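Local coordinates for protein-tyrosine-phosphatase (PDB 7DHF) that probably removes phosphate from tyrosine residues of proteins, as a low-molecular-weight protein tyrosine phosphatase, at residues Ala56-Val59 with Ala60-Cys64; Ser45-Ile48 with Gly49-Ala52. The protein carries 1 engineered substitution. All coordinates share one frame; numbering follows the deposited sequence.

Contact 1: residues Ala56-Val59 with Ala60-Cys64; sequences AIEV and AKENC
The carbonyl oxygen of Ile-57 receives the backbone N-H of Lys-61 at 2.8 Å between O and N, the shortest hydrogen bond between the two segments. One residue either side, Ala-60 N reaches Ala-56 O and Glu-62 N reaches Glu-58 O, the i to i+4 bonds that carry helix 54-61 toward its C-terminal end. The pattern changes at Val-59, whose O is taken by a side chain: Asn-63 ND2 donates to it at 2.9 Å, the oxygen lying near the plane of the Asn-63 amide (13° out of it). A chi1 of -66° puts CG beside the backbone N of Asn-63, which brings ND2 round to the Val-59 carbonyl. Here the chain closes in a Schellman motif, with Cys-64 N bonded to Lys-61 O and Val-65 N to Ala-60 O; Cys-64, with its positive phi, is the C-prime residue. It also forms an interchain disulfide seen in a structure of this protein. The buried face uses small and branched apolar residues: Ala-56 and Val-59 lie on Phe-131 of helix 128-146, and the single methyl of Ala-60 touches Val-65 and Val-67. On the exposed face, Glu-62 lays its CG 3.3 Å from Glu-58 O. Its OE2 comes within 4.4 Å of Glu-58 OE2, a proximity of like charges that a salt bridge from Lys-128 to Glu-62 OE2 probably eases.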
# COMPACT_ATOMS: atom_id res chain seq x y z
N ALA A 56 4.74 -2.46 12.29
CA ALA A 56 4.95 -2.61 10.86
C ALA A 56 6.40 -2.31 10.50
O ALA A 56 7.01 -3.03 9.70
CB ALA A 56 4.00 -1.71 10.08
N ILE A 57 6.98 -1.26 11.09
CA ILE A 57 8.38 -0.94 10.84
C ILE A 57 9.27 -2.09 11.30
O ILE A 57 10.20 -2.50 10.59
CB ILE A 57 8.77 0.38 11.52
CG1 ILE A 57 7.93 1.54 10.97
CG2 ILE A 57 10.26 0.66 11.34
CD1 ILE A 57 8.17 2.88 11.65
N GLU A 58 8.99 -2.63 12.49
CA GLU A 58 9.84 -3.67 13.06
C GLU A 58 9.81 -4.93 12.20
O GLU A 58 10.86 -5.51 11.89
CB GLU A 58 9.38 -3.97 14.49
CG GLU A 58 10.16 -5.06 15.21
CD GLU A 58 11.41 -4.52 15.87
OE1 GLU A 58 12.06 -3.63 15.29
OE2 GLU A 58 11.73 -4.98 16.99
N VAL A 59 8.61 -5.39 11.83
CA VAL A 59 8.50 -6.60 11.03
C VAL A 59 9.21 -6.43 9.70
O VAL A 59 9.91 -7.33 9.23
CB VAL A 59 7.02 -6.99 10.85
CG1 VAL A 59 6.86 -8.09 9.82
CG2 VAL A 59 6.43 -7.44 12.18
N ALA A 60 9.04 -5.27 9.06
CA ALA A 60 9.73 -5.03 7.80
C ALA A 60 11.24 -4.99 8.00
O ALA A 60 12.00 -5.54 7.19
CB ALA A 60 9.24 -3.72 7.18
N LYS A 61 11.69 -4.37 9.09
CA LYS A 61 13.12 -4.28 9.36
C LYS A 61 13.74 -5.66 9.52
O LYS A 61 14.87 -5.90 9.09
CB LYS A 61 13.36 -3.43 10.61
CG LYS A 61 14.82 -3.20 10.96
CD LYS A 61 14.94 -2.29 12.17
CE LYS A 61 16.40 -2.05 12.55
NZ LYS A 61 16.51 -1.14 13.72
N GLU A 62 13.00 -6.59 10.15
CA GLU A 62 13.49 -7.96 10.28
C GLU A 62 13.65 -8.65 8.93
O GLU A 62 14.30 -9.69 8.85
CB GLU A 62 12.52 -8.76 11.16
CG GLU A 62 12.49 -8.28 12.60
CD GLU A 62 11.42 -8.97 13.43
OE1 GLU A 62 10.65 -9.77 12.86
OE2 GLU A 62 11.35 -8.71 14.65
N ASN A 63 13.06 -8.08 7.87
CA ASN A 63 13.22 -8.59 6.52
C ASN A 63 14.03 -7.64 5.64
O ASN A 63 13.99 -7.75 4.41
CB ASN A 63 11.85 -8.87 5.90
CG ASN A 63 11.11 -9.99 6.60
OD1 ASN A 63 11.29 -11.16 6.27
ND2 ASN A 63 10.28 -9.64 7.57
N CYS A 64 14.75 -6.70 6.26
CA CYS A 64 15.63 -5.78 5.53
C CYS A 64 14.85 -4.88 4.57
O CYS A 64 15.32 -4.57 3.47
CB CYS A 64 16.78 -6.51 4.83
SG CYS A 64 18.00 -7.22 5.96

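Contact 2: residues Ser45-Ile48 with Gly49-Ala52; sequences SRLI and GKPA
Lys-50 folds back over Leu-47, its backbone N donating to Leu-47 O at 2.9 Å to close a type II beta turn from Leu-47 to Lys-50. The turn sits in the loop between strand 34-39 and helix 54-61, probably the W-loop of this family, which carries an insertion in this protein. The lysine side chain follows the same direction: CB and CG both lie against that carbonyl, CG 3.2 Å from Leu-47 O, and CG also meets the Leu-47 methyl CD2 at 4.2 Å. Bends at chi2 (-77°) and chi4 (-69°) bring NZ back beside the turn, where it meets a water. Gly-49 holds the third position with phi 90°, where a CB would collide with Ile-48 O; the residue suits the place because it has none. Ile-48, at the second position, has CG2 beside its carbonyl carbon, 3.3 Å from Gly-49 N, and its side chain touches Glu-43. Backbone hydrogen bonds of Gly-49 and Lys-50 with Ser-72 tie the turn to a neighbouring loop. The water accepts from Lys-50 NZ (2.8 Å) and donates to Arg-46 O and Ile-48 O, linking the ammonium to two backbone oxygens it does not contact directly.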
# COMPACT_ATOMS: atom_id res chain seq x y z
N SER A 45 -9.18 9.68 9.83
CA SER A 45 -8.60 8.92 10.93
C SER A 45 -7.62 9.74 11.77
O SER A 45 -7.09 9.21 12.75
CB SER A 45 -7.89 7.68 10.39
OG SER A 45 -8.78 6.85 9.66
N ARG A 46 -7.39 11.00 11.41
CA ARG A 46 -6.46 11.88 12.13
C ARG A 46 -5.03 11.36 12.05
O ARG A 46 -4.23 11.57 12.97
CB ARG A 46 -6.90 12.08 13.58
CG ARG A 46 -8.31 12.62 13.73
CD ARG A 46 -8.75 12.69 15.19
NE ARG A 46 -8.71 11.38 15.84
CZ ARG A 46 -9.62 10.43 15.69
NH1 ARG A 46 -9.50 9.28 16.33
NH2 ARG A 46 -10.67 10.63 14.89
N LEU A 47 -4.68 10.71 10.94
CA LEU A 47 -3.38 10.08 10.78
C LEU A 47 -2.41 10.83 9.87
O LEU A 47 -1.25 10.43 9.79
CB LEU A 47 -3.54 8.64 10.27
CG LEU A 47 -4.21 7.66 11.23
CD1 LEU A 47 -4.47 6.33 10.54
CD2 LEU A 47 -3.36 7.44 12.48
N ILE A 48 -2.84 11.89 9.19
CA ILE A 48 -1.95 12.57 8.25
C ILE A 48 -0.68 13.01 8.96
O ILE A 48 -0.73 13.64 10.03
CB ILE A 48 -2.66 13.76 7.58
CG1 ILE A 48 -3.77 13.24 6.66
CG2 ILE A 48 -1.65 14.61 6.80
CD1 ILE A 48 -4.52 14.33 5.90
N GLY A 49 0.46 12.68 8.37
CA GLY A 49 1.75 13.00 8.93
C GLY A 49 2.33 11.94 9.84
O GLY A 49 3.53 12.00 10.15
N LYS A 50 1.52 10.99 10.29
CA LYS A 50 1.99 10.00 11.24
C LYS A 50 2.97 9.03 10.57
O LYS A 50 2.86 8.74 9.37
CB LYS A 50 0.82 9.22 11.82
CG LYS A 50 -0.05 10.03 12.77
CD LYS A 50 0.61 10.19 14.13
CE LYS A 50 -0.23 11.04 15.08
NZ LYS A 50 -0.27 12.47 14.67
N PRO A 51 3.93 8.50 11.32
CA PRO A 51 4.82 7.49 10.77
C PRO A 51 4.09 6.16 10.61
O PRO A 51 2.97 5.97 11.08
CB PRO A 51 5.93 7.38 11.82
CG PRO A 51 5.24 7.72 13.10
CD PRO A 51 4.21 8.76 12.75
N ALA A 52 4.75 5.23 9.93
CA ALA A 52 4.23 3.88 9.88
C ALA A 52 4.18 3.31 11.30
O ALA A 52 4.97 3.67 12.17
CB ALA A 52 5.12 3.00 9.00
O HOH W 1 -1.86 13.08 12.48

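Contact 2 comes first along the chain, in the loop that leaves strand 34-39 of the parallel sheet, and contact 1 follows on helix 54-61 and the turn that ends it. Their centres lie about 19 Å apart, yet they meet where loop gives way to helix: Ile-57 CD1 packs 3.3 Å from Ala-52 O. Together they cover most of the connection from the edge strand 34-39 through the helix, contact 2 at the surface and contact 1 partly buried against helix 128-146. The side chains of Leu-47 and Ala-56 are about 8 Å and 9 Å from that of Asp-122, the predicted proton donor, so both contacts lie near the probable active site without these side chains touching that residue.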